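Local coordinates for protein lysine cyclodeaminase (Streptomyces pristinaespiralis, PDB 5YU3) that probably converts L-lysine to L-pipecolic acid with loss of ammonia, with bound NAD, and also recognises L-ornithine and L-2,4-diaminobutyric acid, at residues A[138-143]-A[165-170]; A[203-208]-A[226-231]; A[230-235]-A[296-301]. All blocks are in the same frame, centred on the assembly; numbering follows the deposited sequence.

Contact 1. Residues A[138-143]-A[165-170]; sequences SHTLGL and RALVWD. With NAD (nicotinamide-adenine-dinucleotide), chain F.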
loop_
_atom_site.group_PDB
_atom_site.type_symbol
_atom_site.label_atom_id
_atom_site.label_comp_id
_atom_site.label_asym_id
_atom_site.label_seq_id
_atom_site.Cartn_x
_atom_site.Cartn_y
_atom_site.Cartn_z
ATOM N N SER A 138 37.160 6.230 13.768
ATOM C CA SER A 138 36.516 5.105 14.440
ATOM C C SER A 138 37.082 3.778 13.951
ATOM O O SER A 138 37.149 3.519 12.745
ATOM C CB SER A 138 35.006 5.146 14.197
ATOM O OG SER A 138 34.400 6.197 14.934
ATOM N N HIS A 139 37.467 2.934 14.897
ATOM C CA HIS A 139 38.165 1.692 14.610
ATOM C C HIS A 139 37.381 0.455 15.031
ATOM O O HIS A 139 37.525 -0.601 14.403
ATOM C CB HIS A 139 39.556 1.762 15.298
ATOM C CG HIS A 139 40.196 0.442 15.605
ATOM N ND1 HIS A 139 39.698 -0.438 16.545
ATOM C CD2 HIS A 139 41.353 -0.103 15.160
ATOM C CE1 HIS A 139 40.492 -1.493 16.624
ATOM N NE2 HIS A 139 41.506 -1.312 15.796
ATOM N N THR A 140 36.526 0.563 16.046
ATOM C CA THR A 140 35.801 -0.575 16.599
ATOM C C THR A 140 34.303 -0.360 16.453
ATOM O O THR A 140 33.752 0.589 17.021
ATOM C CB THR A 140 36.143 -0.782 18.076
ATOM O OG1 THR A 140 37.518 -1.173 18.194
ATOM C CG2 THR A 140 35.249 -1.857 18.680
ATOM N N LEU A 141 33.645 -1.252 15.724
ATOM C CA LEU A 141 32.195 -1.233 15.599
ATOM C C LEU A 141 31.590 -2.232 16.572
ATOM O O LEU A 141 32.116 -3.337 16.755
ATOM C CB LEU A 141 31.762 -1.565 14.162
ATOM C CG LEU A 141 30.275 -1.861 13.903
ATOM C CD1 LEU A 141 29.465 -0.580 14.061
ATOM C CD2 LEU A 141 30.082 -2.449 12.497
ATOM N N GLY A 142 30.494 -1.839 17.207
ATOM C CA GLY A 142 29.683 -2.746 18.001
ATOM C C GLY A 142 28.386 -3.042 17.269
ATOM O O GLY A 142 27.795 -2.147 16.657
ATOM N N LEU A 143 27.958 -4.305 17.317
ATOM C CA LEU A 143 26.671 -4.712 16.756
ATOM C C LEU A 143 25.894 -5.467 17.816
ATOM O O LEU A 143 26.377 -6.475 18.337
ATOM C CB LEU A 143 26.840 -5.592 15.504
ATOM C CG LEU A 143 27.549 -4.956 14.305
ATOM C CD1 LEU A 143 27.778 -6.001 13.216
ATOM C CD2 LEU A 143 26.785 -3.743 13.738
ATOM N N ARG A 165 37.735 -3.804 13.583
ATOM C CA ARG A 165 37.135 -4.947 14.249
ATOM C C ARG A 165 35.688 -4.639 14.582
ATOM O O ARG A 165 35.279 -3.479 14.679
ATOM C CB ARG A 165 37.908 -5.338 15.516
ATOM C CG ARG A 165 37.791 -4.340 16.631
ATOM C CD ARG A 165 38.491 -4.846 17.883
ATOM N NE ARG A 165 38.384 -3.889 18.979
ATOM C CZ ARG A 165 38.548 -4.206 20.261
ATOM N NH1 ARG A 165 38.819 -5.460 20.605
ATOM N NH2 ARG A 165 38.424 -3.273 21.193
ATOM N N ALA A 166 34.916 -5.709 14.735
ATOM C CA ALA A 166 33.516 -5.637 15.130
ATOM C C ALA A 166 33.313 -6.542 16.334
ATOM O O ALA A 166 33.626 -7.739 16.273
ATOM C CB ALA A 166 32.593 -6.049 13.973
ATOM N N LEU A 167 32.811 -5.966 17.428
ATOM C CA LEU A 167 32.414 -6.702 18.625
ATOM C C LEU A 167 30.904 -6.894 18.574
ATOM O O LEU A 167 30.167 -5.909 18.478
ATOM C CB LEU A 167 32.804 -5.924 19.882
ATOM C CG LEU A 167 34.269 -5.514 20.067
ATOM C CD1 LEU A 167 34.423 -4.707 21.351
ATOM C CD2 LEU A 167 35.173 -6.742 20.097
ATOM N N VAL A 168 30.440 -8.148 18.614
ATOM C CA VAL A 168 29.060 -8.437 18.234
ATOM C C VAL A 168 28.363 -9.316 19.265
ATOM O O VAL A 168 28.972 -10.179 19.908
ATOM C CB VAL A 168 28.986 -9.083 16.821
ATOM C CG1 VAL A 168 29.806 -8.283 15.837
ATOM C CG2 VAL A 168 29.453 -10.530 16.843
ATOM N N TRP A 169 27.057 -9.084 19.423
ATOM C CA TRP A 169 26.239 -9.868 20.330
ATOM C C TRP A 169 24.872 -10.122 19.712
ATOM O O TRP A 169 24.338 -9.277 18.989
ATOM C CB TRP A 169 26.054 -9.169 21.687
ATOM C CG TRP A 169 25.368 -10.026 22.687
ATOM C CD1 TRP A 169 24.101 -9.873 23.181
ATOM C CD2 TRP A 169 25.910 -11.183 23.330
ATOM N NE1 TRP A 169 23.823 -10.862 24.090
ATOM C CE2 TRP A 169 24.917 -11.682 24.197
ATOM C CE3 TRP A 169 27.139 -11.846 23.253
ATOM C CZ2 TRP A 169 25.119 -12.811 24.992
ATOM C CZ3 TRP A 169 27.334 -12.971 24.035
ATOM C CH2 TRP A 169 26.330 -13.441 24.892
ATOM N N ASP A 170 24.332 -11.302 19.998
ATOM C CA ASP A 170 22.953 -11.670 19.714
ATOM C C ASP A 170 22.479 -12.538 20.868
ATOM O O ASP A 170 23.277 -13.250 21.483
ATOM C CB ASP A 170 22.850 -12.425 18.374
ATOM C CG ASP A 170 21.446 -12.411 17.777
ATOM O OD1 ASP A 170 20.558 -13.111 18.310
ATOM O OD2 ASP A 170 21.252 -11.736 16.731
HETATM P PA NAD F . 16.595 -10.515 11.884
HETATM O O1A NAD F . 15.518 -11.399 12.430
HETATM O O2A NAD F . 17.391 -10.955 10.671
HETATM O O5B NAD F . 17.680 -10.271 13.047
HETATM C C5B NAD F . 17.264 -9.760 14.318
HETATM C C4B NAD F . 18.210 -10.355 15.351
HETATM O O4B NAD F . 17.962 -9.749 16.621
HETATM C C3B NAD F . 17.970 -11.856 15.543
HETATM O O3B NAD F . 19.176 -12.593 15.247
HETATM C C2B NAD F . 17.589 -11.981 17.009
HETATM O O2B NAD F . 18.090 -13.156 17.640
HETATM C C1B NAD F . 18.233 -10.746 17.600
HETATM N N9A NAD F . 17.706 -10.281 18.900
HETATM C C8A NAD F . 16.430 -10.304 19.351
HETATM N N7A NAD F . 16.360 -9.753 20.605
HETATM C C5A NAD F . 17.615 -9.373 20.944
HETATM C C6A NAD F . 18.274 -8.739 22.101
HETATM N N6A NAD F . 17.560 -8.370 23.191
HETATM N N1A NAD F . 19.605 -8.515 22.021
HETATM C C2A NAD F . 20.353 -8.862 20.957
HETATM N N3A NAD F . 19.826 -9.457 19.875
HETATM C C4A NAD F . 18.492 -9.724 19.817
HETATM O O3 NAD F . 15.913 -9.072 11.580
HETATM P PN NAD F . 16.569 -7.829 10.816
HETATM O O1N NAD F . 18.044 -7.786 11.144
HETATM O O2N NAD F . 16.110 -7.873 9.374
HETATM O O5D NAD F . 15.813 -6.578 11.496
HETATM C C5D NAD F . 16.167 -6.153 12.814
HETATM C C4D NAD F . 15.361 -4.901 13.161
HETATM O O4D NAD F . 15.627 -3.872 12.210
HETATM C C3D NAD F . 13.864 -5.151 13.097
HETATM O O3D NAD F . 13.224 -4.393 14.147
HETATM C C2D NAD F . 13.469 -4.546 11.768
HETATM O O2D NAD F . 12.075 -4.218 11.691
HETATM C C1D NAD F . 14.382 -3.337 11.754
HETATM N N1N NAD F . 14.565 -2.711 10.451
HETATM C C2N NAD F . 14.749 -1.384 10.419
HETATM C C3N NAD F . 14.927 -0.716 9.215
HETATM C C7N NAD F . 15.145 0.760 9.237
HETATM O O7N NAD F . 15.074 1.403 8.209
HETATM N N7N NAD F . 15.465 1.339 10.407
HETATM C C4N NAD F . 14.954 -1.438 8.018
HETATM C C5N NAD F . 14.790 -2.820 8.091
HETATM C C6N NAD F . 14.605 -3.445 9.325
HETATM O O HOH W 1 37.970 -0.371 21.285
#
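Arg165 and Thr140, paired across two parallel strands, carry the polar side-chain part of this contact. The NE-H of Arg165 runs almost straight (171°) into Thr140 OG1 at 3.0 Å, and the hydroxyl lies in the guanidinium plane. A water joins Arg165 NH2 (2.9 Å) to the same OG1, while His139 ND1, 2.8 Å from Thr140 OG1, shares a hydrogen bond with it from the preceding residue. With CG between its backbone N and carbonyl carbon (chi1 69°), Arg165 sends an extended chain past the Thr140 hydroxyl and rests one guanidinium face on Leu167 CD1. NH2 also forms a salt bridge to Glu201. An alanine in place of Arg165 would probably leave Thr140 OG1 without its NE-H donor and the Glu201 carboxylate without this partner. Backbone bonds zip the strands together, from Leu141 N to Arg165 O (3.0 Å) through to Trp169 N on Leu143 O (2.9 Å). Apolar contact is lighter: Leu143 CB meets Val168 CG1 at 4.0 Å, side by side. Past the strand, Asp170 takes both adenosine ribose hydroxyls of NAD, O2B on OD1 (2.6 Å) and O3B on OD2, the Rossmann-fold arrangement. Helix 148-160, the crossover between these strands, covers Leu141 and Leu143; helix 195-201 packs on Leu167 and Trp169.

Contact 2. Residues A[203-208]-A[226-231]; sequences DVISTA and EHLHIN. With NAD (nicotinamide-adenine-dinucleotide), chain F.
His227 reaches across to Asp203 just ahead of two parallel neighbours, strands 204-207 and 229-232, in the Rossmann-type sheet that binds NAD. Its NE2 donates to Asp203 OD1 at 2.7 Å, nearly straight; the oxygen lies in the plane of the imidazole but is approached on its anti side, 22° out of the carboxylate plane. CG of His227 sits between its backbone N and carbonyl carbon (chi1 57°), which turns the ring across toward the carboxylate. Arg225 forms a salt bridge with the same OD1, and OD2 takes the backbone amides of His139 and Thr140, so this buried carboxylate is gripped on both oxygens. A water donates to the carbonyls of both His227 and Asp203, bridging the loops. Leu228 then lays CD1 against Ile205 CG1 (3.8 Å), an apolar contact on the face shared by Ile205 and Ile230.

At His229 the pairing of the strands takes over: its N-H makes a weak bond to Asp203 O, and its carbonyl accepts Ile205 N at 2.8 Å. The ring points to the opposite face, where its edge meets Val204 CG2. ND1 is hydrogen-bonded to Ser297 OG, and NE2 reaches Asn231 OD1 (2.9 Å) from above the amide carbonyl plane. Ile230 sets CG2 over the carbonyl of Ile205, 3.8 Å from its O. Asn231 closes the pairing, its N on Ile205 O at 2.7 Å and its O on Thr207 N at 3.0 Å. Its amide ND2 has two hydroxyl partners, Ser130 OG from helix 115-133 and, at 3.3 Å, Ser206 OG, which is also hydrogen-bonded to Gln153 OE1 and lies 17° out of the Asn231 amide plane.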
loop_
_atom_site.group_PDB
_atom_site.type_symbol
_atom_site.label_atom_id
_atom_site.label_comp_id
_atom_site.label_asym_id
_atom_site.label_seq_id
_atom_site.Cartn_x
_atom_site.Cartn_y
_atom_site.Cartn_z
ATOM N N ASP A 203 33.559 2.387 19.217
ATOM C CA ASP A 203 33.499 3.768 18.750
ATOM C C ASP A 203 32.163 4.102 18.096
ATOM O O ASP A 203 31.702 5.248 18.166
ATOM C CB ASP A 203 34.614 4.036 17.738
ATOM C CG ASP A 203 35.992 3.797 18.316
ATOM O OD1 ASP A 203 36.310 4.424 19.351
ATOM O OD2 ASP A 203 36.748 2.983 17.736
ATOM N N VAL A 204 31.550 3.128 17.441
ATOM C CA VAL A 204 30.239 3.286 16.823
ATOM C C VAL A 204 29.492 1.979 17.049
ATOM O O VAL A 204 30.101 0.908 17.064
ATOM C CB VAL A 204 30.382 3.646 15.326
ATOM C CG1 VAL A 204 31.374 2.719 14.653
ATOM C CG2 VAL A 204 29.023 3.622 14.612
ATOM N N ILE A 205 28.186 2.060 17.289
ATOM C CA ILE A 205 27.365 0.879 17.531
ATOM C C ILE A 205 26.156 0.960 16.611
ATOM O O ILE A 205 25.618 2.050 16.398
ATOM C CB ILE A 205 26.912 0.778 19.007
ATOM C CG1 ILE A 205 28.112 0.502 19.926
ATOM C CG2 ILE A 205 25.830 -0.311 19.202
ATOM C CD1 ILE A 205 27.796 0.638 21.420
ATOM N N SER A 206 25.737 -0.180 16.062
ATOM C CA SER A 206 24.407 -0.321 15.473
ATOM C C SER A 206 23.624 -1.355 16.269
ATOM O O SER A 206 24.107 -2.472 16.491
ATOM C CB SER A 206 24.471 -0.744 13.987
ATOM O OG SER A 206 24.965 0.299 13.182
ATOM N N THR A 207 22.419 -0.988 16.705
ATOM C CA THR A 207 21.486 -1.943 17.288
ATOM C C THR A 207 20.429 -2.273 16.244
ATOM O O THR A 207 19.837 -1.367 15.652
ATOM C CB THR A 207 20.831 -1.408 18.574
ATOM O OG1 THR A 207 20.016 -0.264 18.286
ATOM C CG2 THR A 207 21.899 -1.003 19.591
ATOM N N ALA A 208 20.221 -3.572 15.991
ATOM C CA ALA A 208 19.278 -3.990 14.950
ATOM C C ALA A 208 18.776 -5.370 15.370
ATOM O O ALA A 208 19.235 -6.413 14.882
ATOM C CB ALA A 208 19.917 -4.014 13.556
ATOM N N GLU A 226 33.270 8.561 25.232
ATOM C CA GLU A 226 32.748 9.922 25.170
ATOM C C GLU A 226 32.226 10.271 23.783
ATOM O O GLU A 226 31.245 11.008 23.663
ATOM C CB GLU A 226 33.835 10.915 25.579
ATOM C CG GLU A 226 33.323 12.340 25.754
ATOM C CD GLU A 226 34.430 13.311 26.107
ATOM O OE1 GLU A 226 35.601 12.867 26.201
ATOM O OE2 GLU A 226 34.132 14.519 26.268
ATOM N N HIS A 227 32.849 9.733 22.739
ATOM C CA HIS A 227 32.532 10.073 21.354
ATOM C C HIS A 227 31.570 9.095 20.695
ATOM O O HIS A 227 31.322 9.223 19.490
ATOM C CB HIS A 227 33.815 10.128 20.535
ATOM C CG HIS A 227 34.598 8.854 20.575
ATOM N ND1 HIS A 227 35.469 8.547 21.601
ATOM C CD2 HIS A 227 34.617 7.790 19.734
ATOM C CE1 HIS A 227 36.004 7.358 21.381
ATOM N NE2 HIS A 227 35.508 6.879 20.252
ATOM N N LEU A 228 31.035 8.130 21.445
ATOM C CA LEU A 228 30.240 7.051 20.855
ATOM C C LEU A 228 29.112 7.585 19.976
ATOM O O LEU A 228 28.399 8.526 20.350
ATOM C CB LEU A 228 29.657 6.163 21.964
ATOM C CG LEU A 228 28.614 5.120 21.528
ATOM C CD1 LEU A 228 29.237 4.093 20.561
ATOM C CD2 LEU A 228 27.996 4.414 22.714
ATOM N N HIS A 229 28.969 6.989 18.793
ATOM C CA HIS A 229 27.790 7.178 17.957
ATOM C C HIS A 229 27.022 5.869 17.841
ATOM O O HIS A 229 27.615 4.820 17.564
ATOM C CB HIS A 229 28.153 7.664 16.554
ATOM C CG HIS A 229 26.966 7.720 15.654
ATOM N ND1 HIS A 229 25.923 8.595 15.870
ATOM C CD2 HIS A 229 26.620 6.972 14.577
ATOM C CE1 HIS A 229 24.993 8.401 14.948
ATOM N NE2 HIS A 229 25.394 7.427 14.148
ATOM N N ILE A 230 25.703 5.932 18.020
ATOM C CA ILE A 230 24.843 4.758 17.921
ATOM C C ILE A 230 23.878 4.955 16.762
ATOM O O ILE A 230 23.190 5.980 16.699
ATOM C CB ILE A 230 24.045 4.506 19.211
ATOM C CG1 ILE A 230 24.970 4.430 20.428
ATOM C CG2 ILE A 230 23.200 3.219 19.060
ATOM C CD1 ILE A 230 24.207 4.278 21.751
ATOM N N ASN A 231 23.815 3.970 15.859
ATOM C CA ASN A 231 22.714 3.874 14.903
ATOM C C ASN A 231 21.671 2.950 15.515
ATOM O O ASN A 231 21.901 1.742 15.642
ATOM C CB ASN A 231 23.188 3.349 13.544
ATOM C CG ASN A 231 24.342 4.145 12.982
ATOM O OD1 ASN A 231 24.189 5.304 12.595
ATOM N ND2 ASN A 231 25.519 3.520 12.935
HETATM P PA NAD F . 16.595 -10.515 11.884
HETATM O O1A NAD F . 15.518 -11.399 12.430
HETATM O O2A NAD F . 17.391 -10.955 10.671
HETATM O O5B NAD F . 17.680 -10.271 13.047
HETATM C C5B NAD F . 17.264 -9.760 14.318
HETATM C C4B NAD F . 18.210 -10.355 15.351
HETATM O O4B NAD F . 17.962 -9.749 16.621
HETATM C C3B NAD F . 17.970 -11.856 15.543
HETATM O O3B NAD F . 19.176 -12.593 15.247
HETATM C C2B NAD F . 17.589 -11.981 17.009
HETATM O O2B NAD F . 18.090 -13.156 17.640
HETATM C C1B NAD F . 18.233 -10.746 17.600
HETATM N N9A NAD F . 17.706 -10.281 18.900
HETATM C C8A NAD F . 16.430 -10.304 19.351
HETATM N N7A NAD F . 16.360 -9.753 20.605
HETATM C C5A NAD F . 17.615 -9.373 20.944
HETATM C C6A NAD F . 18.274 -8.739 22.101
HETATM N N6A NAD F . 17.560 -8.370 23.191
HETATM N N1A NAD F . 19.605 -8.515 22.021
HETATM C C2A NAD F . 20.353 -8.862 20.957
HETATM N N3A NAD F . 19.826 -9.457 19.875
HETATM C C4A NAD F . 18.492 -9.724 19.817
HETATM O O3 NAD F . 15.913 -9.072 11.580
HETATM P PN NAD F . 16.569 -7.829 10.816
HETATM O O1N NAD F . 18.044 -7.786 11.144
HETATM O O2N NAD F . 16.110 -7.873 9.374
HETATM O O5D NAD F . 15.813 -6.578 11.496
HETATM C C5D NAD F . 16.167 -6.153 12.814
HETATM C C4D NAD F . 15.361 -4.901 13.161
HETATM O O4D NAD F . 15.627 -3.872 12.210
HETATM C C3D NAD F . 13.864 -5.151 13.097
HETATM O O3D NAD F . 13.224 -4.393 14.147
HETATM C C2D NAD F . 13.469 -4.546 11.768
HETATM O O2D NAD F . 12.075 -4.218 11.691
HETATM C C1D NAD F . 14.382 -3.337 11.754
HETATM N N1N NAD F . 14.565 -2.711 10.451
HETATM C C2N NAD F . 14.749 -1.384 10.419
HETATM C C3N NAD F . 14.927 -0.716 9.215
HETATM C C7N NAD F . 15.145 0.760 9.237
HETATM O O7N NAD F . 15.074 1.403 8.209
HETATM N N7N NAD F . 15.465 1.339 10.407
HETATM C C4N NAD F . 14.954 -1.438 8.018
HETATM C C5N NAD F . 14.790 -2.820 8.091
HETATM C C6N NAD F . 14.605 -3.445 9.325
HETATM O O HOH W 2 32.260 7.948 17.252
#

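Contact 3. Residues A[230-235]-A[296-301]; sequences INAVGA and LSVFDS. With NA (sodium ion), chain E; NAD (nicotinamide-adenine-dinucleotide), chain F.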
loop_
_atom_site.group_PDB
_atom_site.type_symbol
_atom_site.label_atom_id
_atom_site.label_comp_id
_atom_site.label_asym_id
_atom_site.label_seq_id
_atom_site.Cartn_x
_atom_site.Cartn_y
_atom_site.Cartn_z
ATOM N N ILE A 230 25.703 5.932 18.020
ATOM C CA ILE A 230 24.843 4.758 17.921
ATOM C C ILE A 230 23.878 4.955 16.762
ATOM O O ILE A 230 23.190 5.980 16.699
ATOM C CB ILE A 230 24.045 4.506 19.211
ATOM C CG1 ILE A 230 24.970 4.430 20.428
ATOM C CG2 ILE A 230 23.200 3.219 19.060
ATOM C CD1 ILE A 230 24.207 4.278 21.751
ATOM N N ASN A 231 23.815 3.970 15.859
ATOM C CA ASN A 231 22.714 3.874 14.903
ATOM C C ASN A 231 21.671 2.950 15.515
ATOM O O ASN A 231 21.901 1.742 15.642
ATOM C CB ASN A 231 23.188 3.349 13.544
ATOM C CG ASN A 231 24.342 4.145 12.982
ATOM O OD1 ASN A 231 24.189 5.304 12.595
ATOM N ND2 ASN A 231 25.519 3.520 12.935
ATOM N N ALA A 232 20.543 3.520 15.940
ATOM C CA ALA A 232 19.453 2.747 16.529
ATOM C C ALA A 232 18.515 2.352 15.393
ATOM O O ALA A 232 17.729 3.165 14.903
ATOM C CB ALA A 232 18.748 3.562 17.609
ATOM N N VAL A 233 18.625 1.104 14.935
ATOM C CA VAL A 233 18.035 0.727 13.650
ATOM C C VAL A 233 16.768 -0.085 13.872
ATOM O O VAL A 233 15.831 -0.020 13.065
ATOM C CB VAL A 233 19.051 -0.053 12.791
ATOM C CG1 VAL A 233 18.396 -0.590 11.512
ATOM C CG2 VAL A 233 20.232 0.843 12.453
ATOM N N GLY A 234 16.735 -0.861 14.960
ATOM C CA GLY A 234 15.571 -1.668 15.278
ATOM C C GLY A 234 14.315 -0.819 15.334
ATOM O O GLY A 234 14.344 0.286 15.874
ATOM N N ALA A 235 13.226 -1.306 14.741
ATOM C CA ALA A 235 11.997 -0.531 14.578
ATOM C C ALA A 235 10.930 -1.429 13.986
ATOM O O ALA A 235 11.161 -2.038 12.939
ATOM C CB ALA A 235 12.195 0.682 13.657
ATOM N N LEU A 296 28.320 11.996 22.794
ATOM C CA LEU A 296 27.390 10.903 22.537
ATOM C C LEU A 296 26.315 11.333 21.546
ATOM O O LEU A 296 25.666 12.368 21.726
ATOM C CB LEU A 296 26.738 10.444 23.849
ATOM C CG LEU A 296 25.647 9.378 23.704
ATOM C CD1 LEU A 296 26.234 8.092 23.139
ATOM C CD2 LEU A 296 24.966 9.117 25.066
ATOM N N SER A 297 26.134 10.541 20.487
ATOM C CA SER A 297 25.124 10.815 19.475
ATOM C C SER A 297 24.339 9.546 19.160
ATOM O O SER A 297 24.848 8.426 19.268
ATOM C CB SER A 297 25.753 11.394 18.175
ATOM O OG SER A 297 26.821 10.573 17.701
ATOM N N VAL A 298 23.079 9.734 18.777
ATOM C CA VAL A 298 22.208 8.636 18.378
ATOM C C VAL A 298 21.513 9.038 17.089
ATOM O O VAL A 298 20.920 10.120 17.016
ATOM C CB VAL A 298 21.157 8.299 19.449
ATOM C CG1 VAL A 298 20.129 7.311 18.882
ATOM C CG2 VAL A 298 21.827 7.744 20.696
ATOM N N PHE A 299 21.590 8.172 16.081
ATOM C CA PHE A 299 20.782 8.286 14.867
ATOM C C PHE A 299 19.607 7.340 15.056
ATOM O O PHE A 299 19.790 6.117 15.109
ATOM C CB PHE A 299 21.598 7.934 13.620
ATOM C CG PHE A 299 20.764 7.693 12.367
ATOM C CD1 PHE A 299 19.720 8.546 12.023
ATOM C CD2 PHE A 299 21.056 6.624 11.525
ATOM C CE1 PHE A 299 18.959 8.334 10.863
ATOM C CE2 PHE A 299 20.317 6.404 10.356
ATOM C CZ PHE A 299 19.254 7.262 10.024
ATOM N N ASP A 300 18.415 7.913 15.211
ATOM C CA ASP A 300 17.183 7.151 15.391
ATOM C C ASP A 300 16.622 6.824 14.012
ATOM O O ASP A 300 16.000 7.671 13.367
ATOM C CB ASP A 300 16.179 7.945 16.221
ATOM C CG ASP A 300 15.018 7.096 16.692
ATOM O OD1 ASP A 300 15.095 5.852 16.568
ATOM O OD2 ASP A 300 14.032 7.669 17.218
ATOM N N SER A 301 16.851 5.587 13.564
ATOM C CA SER A 301 16.508 5.143 12.218
ATOM C C SER A 301 15.210 4.348 12.270
ATOM O O SER A 301 15.091 3.383 13.040
ATOM C CB SER A 301 17.639 4.295 11.624
ATOM O OG SER A 301 17.338 3.874 10.297
HETATM NA NA NA E . 15.014 3.172 15.736
HETATM P PA NAD F . 16.595 -10.515 11.884
HETATM O O1A NAD F . 15.518 -11.399 12.430
HETATM O O2A NAD F . 17.391 -10.955 10.671
HETATM O O5B NAD F . 17.680 -10.271 13.047
HETATM C C5B NAD F . 17.264 -9.760 14.318
HETATM C C4B NAD F . 18.210 -10.355 15.351
HETATM O O4B NAD F . 17.962 -9.749 16.621
HETATM C C3B NAD F . 17.970 -11.856 15.543
HETATM O O3B NAD F . 19.176 -12.593 15.247
HETATM C C2B NAD F . 17.589 -11.981 17.009
HETATM O O2B NAD F . 18.090 -13.156 17.640
HETATM C C1B NAD F . 18.233 -10.746 17.600
HETATM N N9A NAD F . 17.706 -10.281 18.900
HETATM C C8A NAD F . 16.430 -10.304 19.351
HETATM N N7A NAD F . 16.360 -9.753 20.605
HETATM C C5A NAD F . 17.615 -9.373 20.944
HETATM C C6A NAD F . 18.274 -8.739 22.101
HETATM N N6A NAD F . 17.560 -8.370 23.191
HETATM N N1A NAD F . 19.605 -8.515 22.021
HETATM C C2A NAD F . 20.353 -8.862 20.957
HETATM N N3A NAD F . 19.826 -9.457 19.875
HETATM C C4A NAD F . 18.492 -9.724 19.817
HETATM O O3 NAD F . 15.913 -9.072 11.580
HETATM P PN NAD F . 16.569 -7.829 10.816
HETATM O O1N NAD F . 18.044 -7.786 11.144
HETATM O O2N NAD F . 16.110 -7.873 9.374
HETATM O O5D NAD F . 15.813 -6.578 11.496
HETATM C C5D NAD F . 16.167 -6.153 12.814
HETATM C C4D NAD F . 15.361 -4.901 13.161
HETATM O O4D NAD F . 15.627 -3.872 12.210
HETATM C C3D NAD F . 13.864 -5.151 13.097
HETATM O O3D NAD F . 13.224 -4.393 14.147
HETATM C C2D NAD F . 13.469 -4.546 11.768
HETATM O O2D NAD F . 12.075 -4.218 11.691
HETATM C C1D NAD F . 14.382 -3.337 11.754
HETATM N N1N NAD F . 14.565 -2.711 10.451
HETATM C C2N NAD F . 14.749 -1.384 10.419
HETATM C C3N NAD F . 14.927 -0.716 9.215
HETATM C C7N NAD F . 15.145 0.760 9.237
HETATM O O7N NAD F . 15.074 1.403 8.209
HETATM N N7N NAD F . 15.465 1.339 10.407
HETATM C C4N NAD F . 14.954 -1.438 8.018
HETATM C C5N NAD F . 14.790 -2.820 8.091
HETATM C C6N NAD F . 14.605 -3.445 9.325
#
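Ile230 to Ala232 and Val298 to Asp300 pair in parallel, their short axes 4.7 Å apart and 23° askew, with four backbone hydrogen bonds from Ile230 N on Ser297 O to Ser301 N on Ala232 O (2.9 Å). On one face Val298 straddles its neighbours: CG2 meets Ile230 CB and CG1 meets Ala232 CB, both at 4.2 Å. On the other, Asn231 OD1, already hydrogen-bonded to His229 NE2, lies at the edge of the Phe299 ring, 3.6 Å from CD2, the amide and ring planes nearly perpendicular (82°). Ser301 CA lies over one ring face, toward the rim.

Where the strands end, a sodium ion is held by Asp300 OD1 and the carbonyl oxygens of Ala232, Gly234 and Ser301, with the ion 2.7 Å from Ser301 O. The backbone amides of Glu266 and Cys267 hydrogen-bond to OD1 and OD2 of Asp300, fixing the carboxylate for the metal. The NAD carboxamide N7N donates to Val233 O (3.0 Å) and to Ser301 OG, while Ala235 grips the nicotinamide ribose through N on O3D and O on O2D (2.7 Å). The ion probably offsets the crowding of Ala232 O and Ser301 O, 3.2 Å apart, and ties together two strand ends that both hold the cofactor's nicotinamide half.

How the contacts relate
All three contacts belong to one parallel sheet, and all are mainly buried; His139 of contact 1 is the one exposed residue that touches across any of them. Contacts 2 and 3 share Ile230 and Asn231 on strand 229-232, and Thr207 O lies 2.8 Å from Val233 N between them. Contact 1 joins contact 2 through the neighbouring strands 140-144 and 204-207, where Gly142 N lies 2.8 Å from Val204 O, but does not touch contact 3. The chemistry shifts across the sheet: charged groups and water at the start of the strands in contacts 1 and 2, metal coordination at the strand ends in contact 3. Each reaches NAD differently, at the adenosine ribose, by a glancing touch, and at the nicotinamide end.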